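Local coordinates for extracellular solute-binding protein family 5 (Brucella melitensis, PDB 4ONY) that probably captures peptides or related solutes in the periplasm and delivers them to an ABC transporter for import, at residues M439-D444 / V468-Y473; L477-Y482 / D509-F514; P433-I438 / G460-I465. One frame throughout, in Å; residues are numbered along the deposited sequence.

Contact 1: residues M439-D444 / V468-Y473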
ATOM      1  N   MET A 439      -6.339  -3.460 -23.827  1.00 14.87           N
ATOM      2  CA  MET A 439      -6.707  -4.746 -23.258  1.00 15.83           C
ATOM      3  C   MET A 439      -7.288  -4.481 -21.861  1.00 16.48           C
ATOM      4  O   MET A 439      -6.599  -3.905 -20.960  1.00 15.85           O
ATOM      5  CB  MET A 439      -5.515  -5.688 -23.168  1.00 17.23           C
ATOM      6  CG  MET A 439      -5.867  -7.101 -22.667  1.00 18.00           C
ATOM      7  SD  MET A 439      -4.508  -8.326 -22.703  1.00 21.98           S
ATOM      8  CE  MET A 439      -3.347  -7.584 -21.473  1.00 20.00           C
ATOM      9  N   THR A 440      -8.530  -4.908 -21.670  1.00 16.99           N
ATOM     10  CA  THR A 440      -9.248  -4.680 -20.405  1.00 17.83           C
ATOM     11  C   THR A 440      -9.614  -5.976 -19.698  1.00 19.23           C
ATOM     12  O   THR A 440      -9.786  -7.012 -20.348  1.00 18.28           O
ATOM     13  CB  THR A 440     -10.542  -3.940 -20.660  1.00 18.28           C
ATOM     14  OG1 THR A 440     -11.273  -4.602 -21.682  1.00 17.83           O
ATOM     15  CG2 THR A 440     -10.255  -2.555 -21.088  1.00 17.96           C
ATOM     16  N   ARG A 441      -9.727  -5.943 -18.373  1.00 21.06           N
ATOM     17  CA  ARG A 441     -10.033  -7.217 -17.647  1.00 23.92           C
ATOM     18  C   ARG A 441     -11.433  -7.350 -17.114  1.00 24.87           C
ATOM     19  O   ARG A 441     -11.740  -8.404 -16.563  1.00 25.57           O
ATOM     20  CB  ARG A 441      -9.124  -7.528 -16.460  1.00 26.71           C
ATOM     21  CG  ARG A 441      -8.116  -6.531 -16.023  1.00 29.09           C
ATOM     22  CD  ARG A 441      -7.792  -6.801 -14.556  1.00 32.51           C
ATOM     23  NE  ARG A 441      -6.377  -6.573 -14.227  1.00 34.07           N
ATOM     24  CZ  ARG A 441      -5.486  -7.520 -13.880  1.00 36.91           C
ATOM     25  NH1 ARG A 441      -5.800  -8.830 -13.793  1.00 35.99           N
ATOM     26  NH2 ARG A 441      -4.242  -7.148 -13.608  1.00 38.68           N
ATOM     27  N   SER A 442     -12.247  -6.298 -17.184  1.00 25.40           N
ATOM     28  CA  SER A 442     -13.532  -6.261 -16.464  1.00 26.45           C
ATOM     29  C   SER A 442     -14.463  -5.209 -17.035  1.00 27.68           C
ATOM     30  O   SER A 442     -14.019  -4.313 -17.761  1.00 22.44           O
ATOM     31  CB  SER A 442     -13.361  -5.931 -14.994  1.00 26.56           C
ATOM     32  OG  SER A 442     -13.041  -4.546 -14.828  1.00 26.66           O
ATOM     33  N   PRO A 443     -15.764  -5.311 -16.689  1.00 29.21           N
ATOM     34  CA  PRO A 443     -16.702  -4.318 -17.198  1.00 30.01           C
ATOM     35  C   PRO A 443     -16.415  -2.913 -16.693  1.00 27.20           C
ATOM     36  O   PRO A 443     -16.564  -1.979 -17.454  1.00 26.43           O
ATOM     37  CB  PRO A 443     -18.052  -4.841 -16.720  1.00 31.81           C
ATOM     38  CG  PRO A 443     -17.855  -6.338 -16.702  1.00 33.08           C
ATOM     39  CD  PRO A 443     -16.473  -6.480 -16.123  1.00 32.35           C
ATOM     40  N   ASP A 444     -15.921  -2.768 -15.468  1.00 27.37           N
ATOM     41  CA  ASP A 444     -15.472  -1.450 -15.018  1.00 27.60           C
ATOM     42  C   ASP A 444     -14.328  -0.875 -15.890  1.00 25.62           C
ATOM     43  O   ASP A 444     -14.330   0.317 -16.214  1.00 24.20           O
ATOM     44  CB  ASP A 444     -15.009  -1.464 -13.564  1.00 29.12           C
ATOM     45  CG  ASP A 444     -16.160  -1.430 -12.564  1.00 32.14           C
ATOM     46  OD1 ASP A 444     -17.348  -1.318 -12.930  1.00 33.08           O
ATOM     47  OD2 ASP A 444     -15.845  -1.501 -11.373  1.00 33.37           O
ATOM     48  N   VAL A 468     -10.295  -9.548 -21.991  1.00 24.88           N
ATOM     49  CA  VAL A 468      -9.645 -10.852 -21.908  1.00 27.10           C
ATOM     50  C   VAL A 468      -9.864 -11.338 -20.457  1.00 26.92           C
ATOM     51  O   VAL A 468      -9.805 -10.554 -19.513  1.00 24.79           O
ATOM     52  CB  VAL A 468      -8.150 -10.703 -22.284  1.00 28.59           C
ATOM     53  CG1 VAL A 468      -7.379 -12.014 -22.206  1.00 30.94           C
ATOM     54  CG2 VAL A 468      -8.004 -10.163 -23.698  1.00 29.24           C
ATOM     55  N   ASP A 469     -10.151 -12.621 -20.283  1.00 26.86           N
ATOM     56  CA  ASP A 469     -10.367 -13.156 -18.955  1.00 26.70           C
ATOM     57  C   ASP A 469      -9.056 -13.148 -18.178  1.00 25.40           C
ATOM     58  O   ASP A 469      -7.970 -13.055 -18.763  1.00 22.89           O
ATOM     59  CB  ASP A 469     -10.909 -14.584 -19.031  1.00 29.73           C
ATOM     60  CG  ASP A 469     -12.349 -14.640 -19.521  1.00 32.05           C
ATOM     61  OD1 ASP A 469     -13.149 -13.772 -19.091  1.00 34.04           O
ATOM     62  OD2 ASP A 469     -12.674 -15.554 -20.312  1.00 31.52           O
ATOM     63  N   ASP A 470      -9.174 -13.289 -16.863  1.00 24.69           N
ATOM     64  CA  ASP A 470      -8.036 -13.078 -15.981  1.00 25.05           C
ATOM     65  C   ASP A 470      -6.771 -13.895 -16.312  1.00 23.02           C
ATOM     66  O   ASP A 470      -5.678 -13.345 -16.359  1.00 22.30           O
ATOM     67  CB  ASP A 470      -8.415 -13.286 -14.520  1.00 27.17           C
ATOM     68  CG  ASP A 470      -7.271 -12.922 -13.582  1.00 30.19           C
ATOM     69  OD1 ASP A 470      -6.809 -11.747 -13.602  1.00 32.69           O
ATOM     70  OD2 ASP A 470      -6.752 -13.835 -12.893  1.00 32.57           O
ATOM     71  N   ALA A 471      -6.892 -15.200 -16.490  1.00 22.43           N
ATOM     72  CA  ALA A 471      -5.704 -16.011 -16.744  1.00 21.81           C
ATOM     73  C   ALA A 471      -5.014 -15.627 -18.081  1.00 20.90           C
ATOM     74  O   ALA A 471      -3.813 -15.553 -18.155  1.00 19.74           O
ATOM     75  CB  ALA A 471      -6.053 -17.479 -16.715  1.00 22.60           C
ATOM     76  N   GLN A 472      -5.794 -15.411 -19.134  1.00 20.49           N
ATOM     77  CA  GLN A 472      -5.229 -15.038 -20.418  1.00 20.57           C
ATOM     78  C   GLN A 472      -4.634 -13.624 -20.321  1.00 19.40           C
ATOM     79  O   GLN A 472      -3.633 -13.336 -20.942  1.00 18.11           O
ATOM     80  CB  GLN A 472      -6.281 -15.084 -21.549  1.00 20.95           C
ATOM     81  CG  GLN A 472      -6.748 -16.498 -21.930  1.00 21.86           C
ATOM     82  CD  GLN A 472      -7.957 -16.971 -21.134  1.00 21.98           C
ATOM     83  OE1 GLN A 472      -8.207 -16.563 -19.980  1.00 21.22           O
ATOM     84  NE2 GLN A 472      -8.720 -17.855 -21.747  1.00 22.79           N
ATOM     85  N   TYR A 473      -5.295 -12.753 -19.559  1.00 19.53           N
ATOM     86  CA  TYR A 473      -4.791 -11.385 -19.330  1.00 19.25           C
ATOM     87  C   TYR A 473      -3.361 -11.453 -18.684  1.00 19.29           C
ATOM     88  O   TYR A 473      -2.398 -10.809 -19.156  1.00 18.81           O
ATOM     89  CB  TYR A 473      -5.787 -10.617 -18.467  1.00 18.43           C
ATOM     90  CG  TYR A 473      -5.446  -9.186 -18.213  1.00 18.13           C
ATOM     91  CD1 TYR A 473      -4.535  -8.827 -17.213  1.00 17.89           C
ATOM     92  CD2 TYR A 473      -6.066  -8.178 -18.927  1.00 17.90           C
ATOM     93  CE1 TYR A 473      -4.224  -7.508 -16.969  1.00 17.62           C
ATOM     94  CE2 TYR A 473      -5.758  -6.860 -18.676  1.00 17.71           C
ATOM     95  CZ  TYR A 473      -4.824  -6.531 -17.722  1.00 17.45           C
ATOM     96  OH  TYR A 473      -4.546  -5.219 -17.448  1.00 18.05           O
TER
HETATM   97  O   HOH W   1      -6.310  -3.443 -18.328  1.00 13.18           O
HETATM   98  O   HOH W   2      -3.035  -4.446 -15.181  1.00 25.11           O

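Contact 2: residues L477-Y482 / D509-F514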
ATOM      1  N   LEU A 477       0.320 -10.071 -19.816  1.00 19.33           N
ATOM      2  CA  LEU A 477       1.111  -9.190 -18.970  1.00 20.23           C
ATOM      3  C   LEU A 477       2.547  -9.704 -18.867  1.00 20.71           C
ATOM      4  O   LEU A 477       3.519  -8.957 -18.949  1.00 20.54           O
ATOM      5  CB  LEU A 477       0.529  -9.131 -17.553  1.00 21.56           C
ATOM      6  CG  LEU A 477      -0.601  -8.141 -17.278  1.00 23.27           C
ATOM      7  CD1 LEU A 477      -0.866  -7.989 -15.771  1.00 23.80           C
ATOM      8  CD2 LEU A 477      -0.296  -6.809 -17.906  1.00 22.97           C
ATOM      9  N   GLN A 478       2.663 -10.998 -18.695  1.00 21.36           N
ATOM     10  CA  GLN A 478       3.950 -11.626 -18.500  1.00 22.41           C
ATOM     11  C   GLN A 478       4.952 -11.319 -19.617  1.00 21.12           C
ATOM     12  O   GLN A 478       6.150 -11.164 -19.345  1.00 19.79           O
ATOM     13  CB  GLN A 478       3.725 -13.151 -18.357  1.00 25.33           C
ATOM     14  CG  GLN A 478       4.988 -13.973 -18.315  1.00 26.53           C
ATOM     15  CD  GLN A 478       5.577 -14.070 -16.930  1.00 28.75           C
ATOM     16  OE1 GLN A 478       5.061 -13.520 -15.950  1.00 28.13           O
ATOM     17  NE2 GLN A 478       6.675 -14.799 -16.848  1.00 30.20           N
ATOM     18  N   THR A 479       4.464 -11.264 -20.854  1.00 19.42           N
ATOM     19  CA  THR A 479       5.289 -11.089 -22.042  1.00 18.74           C
ATOM     20  C   THR A 479       5.168  -9.661 -22.578  1.00 17.31           C
ATOM     21  O   THR A 479       5.686  -9.375 -23.627  1.00 17.94           O
ATOM     22  CB  THR A 479       4.829 -12.044 -23.188  1.00 19.83           C
ATOM     23  OG1 THR A 479       3.461 -11.813 -23.463  1.00 20.25           O
ATOM     24  CG2 THR A 479       4.988 -13.563 -22.783  1.00 21.40           C
ATOM     25  N   PHE A 480       4.450  -8.796 -21.878  1.00 16.17           N
ATOM     26  CA  PHE A 480       4.217  -7.421 -22.314  1.00 15.98           C
ATOM     27  C   PHE A 480       3.518  -7.396 -23.681  1.00 15.94           C
ATOM     28  O   PHE A 480       3.807  -6.535 -24.499  1.00 15.53           O
ATOM     29  CB  PHE A 480       5.532  -6.642 -22.318  1.00 16.15           C
ATOM     30  CG  PHE A 480       6.266  -6.732 -20.999  1.00 16.58           C
ATOM     31  CD1 PHE A 480       5.661  -6.303 -19.828  1.00 16.07           C
ATOM     32  CD2 PHE A 480       7.545  -7.299 -20.919  1.00 17.37           C
ATOM     33  CE1 PHE A 480       6.301  -6.431 -18.598  1.00 16.07           C
ATOM     34  CE2 PHE A 480       8.213  -7.405 -19.693  1.00 16.73           C
ATOM     35  CZ  PHE A 480       7.583  -6.981 -18.529  1.00 16.27           C
ATOM     36  N   ASP A 481       2.565  -8.328 -23.885  1.00 15.55           N
ATOM     37  CA  ASP A 481       1.852  -8.456 -25.168  1.00 15.50           C
ATOM     38  C   ASP A 481       0.558  -7.584 -25.215  1.00 14.98           C
ATOM     39  O   ASP A 481      -0.534  -8.099 -25.060  1.00 15.10           O
ATOM     40  CB  ASP A 481       1.560  -9.921 -25.478  1.00 16.18           C
ATOM     41  CG  ASP A 481       0.884 -10.091 -26.811  1.00 16.51           C
ATOM     42  OD1 ASP A 481       0.852  -9.119 -27.611  1.00 16.36           O
ATOM     43  OD2 ASP A 481       0.387 -11.190 -27.040  1.00 16.93           O
ATOM     44  N   TYR A 482       0.725  -6.265 -25.309  1.00 14.05           N
ATOM     45  CA  TYR A 482      -0.380  -5.315 -25.341  1.00 14.13           C
ATOM     46  C   TYR A 482       0.142  -3.936 -25.828  1.00 13.35           C
ATOM     47  O   TYR A 482       1.343  -3.658 -25.737  1.00 12.88           O
ATOM     48  CB  TYR A 482      -1.041  -5.165 -23.952  1.00 14.31           C
ATOM     49  CG  TYR A 482      -0.032  -4.865 -22.861  1.00 14.42           C
ATOM     50  CD1 TYR A 482       0.410  -3.571 -22.627  1.00 14.23           C
ATOM     51  CD2 TYR A 482       0.491  -5.893 -22.077  1.00 14.51           C
ATOM     52  CE1 TYR A 482       1.358  -3.301 -21.646  1.00 14.47           C
ATOM     53  CE2 TYR A 482       1.435  -5.633 -21.107  1.00 14.41           C
ATOM     54  CZ  TYR A 482       1.870  -4.328 -20.895  1.00 13.93           C
ATOM     55  OH  TYR A 482       2.828  -4.102 -19.957  1.00 13.69           O
ATOM     56  N   ASP A 509      13.184  -5.525 -19.849  1.00 19.28           N
ATOM     57  CA  ASP A 509      13.327  -6.729 -20.664  1.00 21.43           C
ATOM     58  C   ASP A 509      13.188  -8.029 -19.911  1.00 21.96           C
ATOM     59  O   ASP A 509      13.569  -9.057 -20.407  1.00 24.21           O
ATOM     60  CB  ASP A 509      14.669  -6.693 -21.337  1.00 23.04           C
ATOM     61  CG  ASP A 509      14.748  -5.591 -22.387  1.00 23.51           C
ATOM     62  OD1 ASP A 509      13.732  -5.115 -22.859  1.00 23.04           O
ATOM     63  OD2 ASP A 509      15.831  -5.200 -22.759  1.00 28.66           O
ATOM     64  N   VAL A 510      12.686  -7.987 -18.696  1.00 22.06           N
ATOM     65  CA  VAL A 510      12.511  -9.188 -17.921  1.00 23.68           C
ATOM     66  C   VAL A 510      11.042  -9.540 -17.883  1.00 23.48           C
ATOM     67  O   VAL A 510      10.241  -8.831 -17.257  1.00 22.69           O
ATOM     68  CB  VAL A 510      13.055  -9.011 -16.496  1.00 25.08           C
ATOM     69  CG1 VAL A 510      12.677 -10.213 -15.613  1.00 25.28           C
ATOM     70  CG2 VAL A 510      14.585  -8.817 -16.551  1.00 25.32           C
ATOM     71  N   GLN A 511      10.693 -10.618 -18.583  1.00 23.94           N
ATOM     72  CA  GLN A 511       9.333 -11.107 -18.570  1.00 26.29           C
ATOM     73  C   GLN A 511       8.899 -11.428 -17.148  1.00 25.53           C
ATOM     74  O   GLN A 511       9.677 -12.009 -16.402  1.00 25.52           O
ATOM     75  CB  GLN A 511       9.223 -12.320 -19.466  1.00 29.27           C
ATOM     76  CG  GLN A 511       9.272 -11.899 -20.923  1.00 31.23           C
ATOM     77  CD  GLN A 511       9.045 -13.047 -21.850  1.00 32.99           C
ATOM     78  OE1 GLN A 511       9.031 -14.230 -21.447  1.00 33.84           O
ATOM     79  NE2 GLN A 511       8.856 -12.707 -23.106  1.00 32.33           N
ATOM     80  N   GLY A 512       7.691 -10.976 -16.778  1.00 22.91           N
ATOM     81  CA  GLY A 512       7.191 -11.128 -15.442  1.00 22.56           C
ATOM     82  C   GLY A 512       7.487  -9.986 -14.495  1.00 22.42           C
ATOM     83  O   GLY A 512       6.958  -9.945 -13.404  1.00 23.36           O
ATOM     84  N   SER A 513       8.328  -9.027 -14.886  1.00 22.02           N
ATOM     85  CA  SER A 513       8.537  -7.825 -14.051  1.00 20.02           C
ATOM     86  C   SER A 513       7.286  -6.965 -14.053  1.00 19.16           C
ATOM     87  O   SER A 513       6.299  -7.235 -14.797  1.00 18.31           O
ATOM     88  CB  SER A 513       9.697  -6.977 -14.582  1.00 19.39           C
ATOM     89  OG  SER A 513       9.307  -6.150 -15.653  1.00 17.09           O
ATOM     90  N   PHE A 514       7.314  -5.938 -13.217  1.00 18.88           N
ATOM     91  CA  PHE A 514       6.166  -5.025 -13.066  1.00 18.76           C
ATOM     92  C   PHE A 514       6.371  -3.728 -13.858  1.00 16.08           C
ATOM     93  O   PHE A 514       5.661  -2.715 -13.635  1.00 15.12           O
ATOM     94  CB  PHE A 514       5.922  -4.733 -11.572  1.00 21.18           C
ATOM     95  CG  PHE A 514       5.604  -5.982 -10.781  1.00 26.28           C
ATOM     96  CD1 PHE A 514       4.314  -6.523 -10.810  1.00 31.46           C
ATOM     97  CD2 PHE A 514       6.586  -6.650 -10.078  1.00 29.73           C
ATOM     98  CE1 PHE A 514       4.011  -7.705 -10.138  1.00 34.34           C
ATOM     99  CE2 PHE A 514       6.299  -7.840  -9.399  1.00 32.57           C
ATOM    100  CZ  PHE A 514       5.016  -8.371  -9.440  1.00 33.90           C
TER
HETATM  101  O   HOH W   3       5.091  -8.986 -16.558  1.00 17.51           O
HETATM  102  O   HOH W   4       7.976 -15.439 -19.660  1.00 39.80           O
HETATM  103  O   HOH W   5       8.390  -9.642 -23.887  1.00 40.04           O

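Contact 3: residues P433-I438 / G460-I465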
ATOM      1  N   PRO A 433      -2.807   4.797 -40.816  1.00 16.13           N
ATOM      2  CA  PRO A 433      -3.797   5.307 -39.863  1.00 16.06           C
ATOM      3  C   PRO A 433      -3.498   4.853 -38.420  1.00 15.39           C
ATOM      4  O   PRO A 433      -3.115   3.701 -38.195  1.00 14.58           O
ATOM      5  CB  PRO A 433      -5.121   4.715 -40.371  1.00 16.25           C
ATOM      6  CG  PRO A 433      -4.876   4.466 -41.821  1.00 16.84           C
ATOM      7  CD  PRO A 433      -3.435   4.020 -41.874  1.00 16.87           C
ATOM      8  N   PHE A 434      -3.592   5.781 -37.466  1.00 15.07           N
ATOM      9  CA  PHE A 434      -3.146   5.505 -36.095  1.00 15.00           C
ATOM     10  C   PHE A 434      -4.231   4.703 -35.380  1.00 14.34           C
ATOM     11  O   PHE A 434      -5.386   5.134 -35.299  1.00 14.74           O
ATOM     12  CB  PHE A 434      -2.843   6.801 -35.333  1.00 15.54           C
ATOM     13  CG  PHE A 434      -2.092   6.580 -34.047  1.00 15.85           C
ATOM     14  CD1 PHE A 434      -0.898   5.894 -34.048  1.00 16.48           C
ATOM     15  CD2 PHE A 434      -2.550   7.067 -32.854  1.00 16.60           C
ATOM     16  CE1 PHE A 434      -0.162   5.678 -32.867  1.00 16.86           C
ATOM     17  CE2 PHE A 434      -1.836   6.888 -31.679  1.00 16.33           C
ATOM     18  CZ  PHE A 434      -0.640   6.185 -31.664  1.00 16.08           C
ATOM     19  N   ALA A 435      -3.847   3.557 -34.857  1.00 13.75           N
ATOM     20  CA  ALA A 435      -4.757   2.645 -34.225  1.00 13.66           C
ATOM     21  C   ALA A 435      -4.034   1.833 -33.153  1.00 13.42           C
ATOM     22  O   ALA A 435      -2.859   1.551 -33.297  1.00 12.88           O
ATOM     23  CB  ALA A 435      -5.325   1.717 -35.263  1.00 14.00           C
ATOM     24  N   PHE A 436      -4.741   1.478 -32.084  1.00 13.18           N
ATOM     25  CA  PHE A 436      -4.177   0.634 -31.082  1.00 13.51           C
ATOM     26  C   PHE A 436      -5.255  -0.052 -30.274  1.00 13.68           C
ATOM     27  O   PHE A 436      -6.449   0.253 -30.425  1.00 13.04           O
ATOM     28  CB  PHE A 436      -3.216   1.394 -30.165  1.00 13.59           C
ATOM     29  CG  PHE A 436      -3.841   2.468 -29.320  1.00 13.47           C
ATOM     30  CD1 PHE A 436      -4.246   2.191 -28.015  1.00 13.50           C
ATOM     31  CD2 PHE A 436      -3.884   3.786 -29.762  1.00 13.77           C
ATOM     32  CE1 PHE A 436      -4.749   3.189 -27.209  1.00 13.47           C
ATOM     33  CE2 PHE A 436      -4.360   4.798 -28.952  1.00 13.39           C
ATOM     34  CZ  PHE A 436      -4.812   4.492 -27.675  1.00 13.56           C
ATOM     35  N   GLU A 437      -4.837  -1.016 -29.471  1.00 13.47           N
ATOM     36  CA  GLU A 437      -5.748  -1.803 -28.647  1.00 14.00           C
ATOM     37  C   GLU A 437      -5.606  -1.489 -27.153  1.00 13.95           C
ATOM     38  O   GLU A 437      -4.484  -1.438 -26.614  1.00 14.56           O
ATOM     39  CB  GLU A 437      -5.454  -3.304 -28.851  1.00 15.03           C
ATOM     40  CG  GLU A 437      -6.286  -4.259 -28.014  1.00 15.09           C
ATOM     41  CD  GLU A 437      -5.787  -5.661 -28.156  1.00 16.10           C
ATOM     42  OE1 GLU A 437      -4.884  -6.077 -27.430  1.00 16.81           O
ATOM     43  OE2 GLU A 437      -6.330  -6.403 -28.985  1.00 17.98           O
ATOM     44  N   ILE A 438      -6.721  -1.343 -26.464  1.00 13.46           N
ATOM     45  CA  ILE A 438      -6.718  -1.341 -24.997  1.00 13.72           C
ATOM     46  C   ILE A 438      -7.215  -2.708 -24.494  1.00 14.24           C
ATOM     47  O   ILE A 438      -8.390  -3.077 -24.745  1.00 14.93           O
ATOM     48  CB  ILE A 438      -7.592  -0.229 -24.412  1.00 13.09           C
ATOM     49  CG1 ILE A 438      -7.136   1.146 -24.935  1.00 12.83           C
ATOM     50  CG2 ILE A 438      -7.504  -0.248 -22.892  1.00 13.01           C
ATOM     51  CD1 ILE A 438      -8.016   2.299 -24.494  1.00 13.21           C
ATOM     52  N   GLY A 460      -9.428  11.349 -34.826  1.00 19.87           N
ATOM     53  CA  GLY A 460      -9.138  10.440 -35.900  1.00 18.95           C
ATOM     54  C   GLY A 460      -8.346   9.197 -35.510  1.00 17.63           C
ATOM     55  O   GLY A 460      -7.774   8.534 -36.389  1.00 16.54           O
ATOM     56  N   ILE A 461      -8.336   8.866 -34.232  1.00 16.82           N
ATOM     57  CA  ILE A 461      -7.596   7.693 -33.771  1.00 18.66           C
ATOM     58  C   ILE A 461      -8.535   6.485 -33.517  1.00 18.88           C
ATOM     59  O   ILE A 461      -9.515   6.615 -32.811  1.00 19.95           O
ATOM     60  CB  ILE A 461      -6.836   8.014 -32.483  1.00 18.28           C
ATOM     61  CG1 ILE A 461      -5.951   9.225 -32.718  1.00 18.45           C
ATOM     62  CG2 ILE A 461      -6.036   6.793 -32.008  1.00 18.48           C
ATOM     63  CD1 ILE A 461      -5.314   9.745 -31.467  1.00 19.12           C
ATOM     64  N   ALA A 462      -8.224   5.335 -34.094  1.00 18.67           N
ATOM     65  CA  ALA A 462      -9.064   4.176 -33.951  1.00 19.39           C
ATOM     66  C   ALA A 462      -8.549   3.316 -32.760  1.00 19.95           C
ATOM     67  O   ALA A 462      -7.403   2.893 -32.723  1.00 22.50           O
ATOM     68  CB  ALA A 462      -9.052   3.381 -35.242  1.00 18.71           C
ATOM     69  N   VAL A 463      -9.400   3.054 -31.805  1.00 19.06           N
ATOM     70  CA  VAL A 463      -9.024   2.279 -30.650  1.00 19.31           C
ATOM     71  C   VAL A 463      -9.883   1.069 -30.497  1.00 19.17           C
ATOM     72  O   VAL A 463     -11.075   1.196 -30.521  1.00 19.60           O
ATOM     73  CB  VAL A 463      -9.203   3.144 -29.387  1.00 19.32           C
ATOM     74  CG1 VAL A 463      -8.861   2.363 -28.137  1.00 19.82           C
ATOM     75  CG2 VAL A 463      -8.347   4.382 -29.484  1.00 19.39           C
ATOM     76  N   GLU A 464      -9.287  -0.112 -30.360  1.00 19.04           N
ATOM     77  CA  GLU A 464     -10.026  -1.356 -30.145  1.00 18.85           C
ATOM     78  C   GLU A 464     -10.014  -1.709 -28.660  1.00 18.18           C
ATOM     79  O   GLU A 464      -8.969  -1.639 -28.023  1.00 17.79           O
ATOM     80  CB  GLU A 464      -9.373  -2.481 -30.956  1.00 20.69           C
ATOM     81  CG  GLU A 464      -9.273  -2.181 -32.465  1.00 21.30           C
ATOM     82  CD  GLU A 464      -8.241  -3.029 -33.169  1.00 22.97           C
ATOM     83  OE1 GLU A 464      -7.460  -3.813 -32.558  1.00 22.95           O
ATOM     84  OE2 GLU A 464      -8.175  -2.884 -34.389  1.00 25.42           O
ATOM     85  N   ILE A 465     -11.161  -2.004 -28.087  1.00 17.62           N
ATOM     86  CA  ILE A 465     -11.201  -2.427 -26.701  1.00 18.81           C
ATOM     87  C   ILE A 465     -11.404  -3.916 -26.689  1.00 20.49           C
ATOM     88  O   ILE A 465     -12.386  -4.410 -27.213  1.00 21.29           O
ATOM     89  CB  ILE A 465     -12.290  -1.689 -25.915  1.00 19.84           C
ATOM     90  CG1 ILE A 465     -11.941  -0.187 -25.879  1.00 19.65           C
ATOM     91  CG2 ILE A 465     -12.356  -2.212 -24.488  1.00 19.65           C
ATOM     92  CD1 ILE A 465     -13.082   0.694 -25.483  1.00 21.06           C
TER
HETATM   93  O   HOH W   6      -7.020   6.087 -37.368  1.00 17.64           O
HETATM   94  O   HOH W   7      -7.925  -5.858 -30.881  1.00 24.99           O

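Contact 1: residues M439-D444 / V468-Y473
The ring of Y473 lies between the side chains of M439 and R441 where a beta-alpha-beta unit ends: strand 435-440 gives way to its crossover helix 443-458, and the chain returning from strand 462-467 enters helix 470-478. The packed part of the contact is centred on the ring. Over one face of it sits the M439 methyl, with CE 4.0 Å from the centroid, while SD approaches obliquely in a Met-aromatic contact. M439 CG, anti to the backbone N (chi1 -176°), lies near the ring and also meets V468 CG2 at 3.9 Å. The opposite face takes R441 CG, displaced toward the rim. Beyond it the arginine bends at chi3, and Y473 CE1 lies 3.3 Å from R441 CZ, over the centre of a guanidinium turned 33° from the ring plane. At the hydroxyl end of the ring, Y473 OH donates to a water that in turn donates to M439 O. The polar backbone link is a single bond, V468 N to T440 O at 3.1 Å and nearly straight at both ends, which carries the parallel pairing of the two strands just past their main run. Toward solvent the contact is looser. There Q474 OE1 accepts from R441 NH1, and the same nitrogen meets D470 OD1 at the guanidinium edge in a 3.1 Å salt bridge, the carboxylate nearly coplanar with it.

Contact 2: residues L477-Y482 / D509-F514
F480 presents the edge of its ring to the loop 509-514, meeting the turn with that edge rather than lying flat against it. Its CE2 and CZ lead: CE2 reaches V510 O at 3.5 Å, and CZ comes equally close to S513 OG, both oxygens lying near the ring plane. The serine hydroxyl is held from its own side of the contact, by S507 O and N515 N, and R318 makes a cation-pi contact with the phenylalanine. Q478 approaches the same loop separately. Its CG lies anti to the backbone N, chi2 of 85° turns CD toward G512, and OE1 lies 3.2 Å from G512 CA. The positive phi of G512, 91°, belongs to the type II turn from V510 to S513, while F480 is the positive-phi residue of the Schellman motif that closes helix 470-478. Thus a helix C-terminus and a beta turn meet, joined directly by a weak bond of 3.0 Å from G512 N to Q478 O. The extended chain of Q511 crosses T479 obliquely, its NE2 4.0 Å from T479 CG2, and its CB packs against Q478 O. Water adds further links. One molecule donates to both L477 O and S513 O, the latter at 2.8 Å. A second accepts from Q478 NE2, though its very short approach to Q511 OE1 is doubtful as a bond. A third takes a hydrogen from Q511 NE2 and gives one to T479 O.

Contact 3: residues P433-I438 / G460-I465
Four backbone hydrogen bonds join F434-I438 to A462-E464: A462 N to F434 O, F436 N to A462 O, E464 N to F436 O and I438 N to E464 O, the last at 2.8 Å. CA-H...O contacts run between them, the shortest from A435 CA to A462 O at 3.1 Å. At the start of the pairing, a water donates to F434 O and to G460 O. Strands 435-440 and 462-467 are thus parallel neighbours, the axes of 435-438 and 462-465 coming within 4.6 Å at an angle of 23°, and helix 443-458 connects them in a beta-alpha-beta crossover. Strand 462-467 is the outermost on this side of the mixed sheet within the chain.

Apolar contacts gather on the face bearing F436, V463 and I438. The F436 ring has V463 CG2 over one face, displaced toward the rim, 4.2 Å from its centroid. I438 CD1 reaches the valine's other methyl, V463 CG1, at 3.7 Å. L456 of the crossover helix packs on both F436 and V463. Near the strand starts, F434 CD2 touches I461 CG2 at 3.6 Å.

The opposite face carries A435 and A462, their CB atoms 4.1 Å apart, and the glutamates E437 and E464. E437 OE2 and E464 OE1 are 4.6 Å apart, and one water donates to both, which probably eases repulsion between them; E437 OE1 forms a salt bridge with R476.

How the contacts relate
Contacts 1 and 3 share strand 435-440 and belong to one beta-alpha-beta unit: contact 3 pairs the strands, and contact 1 follows at their C-terminal ends, the centres about 18 Å apart. T440 OG1, hydrogen-bonded to T467 OG1, touches I465 CG2 at 3.8 Å. Helix 470-478 carries the chain from contact 1 to contact 2, about 16 Å between centres, with M439 CE packing on Y482 CB and R441 NH2 near L477 CD1. Contacts 2 and 3 do not touch, their nearest atoms about 5 Å apart, yet R476 of the helix reaches both, through E437 and the backbone of D481. None of the segments contributes to the bound ether's pocket, formed by Q222, Q225, R226, Y256 and Y257.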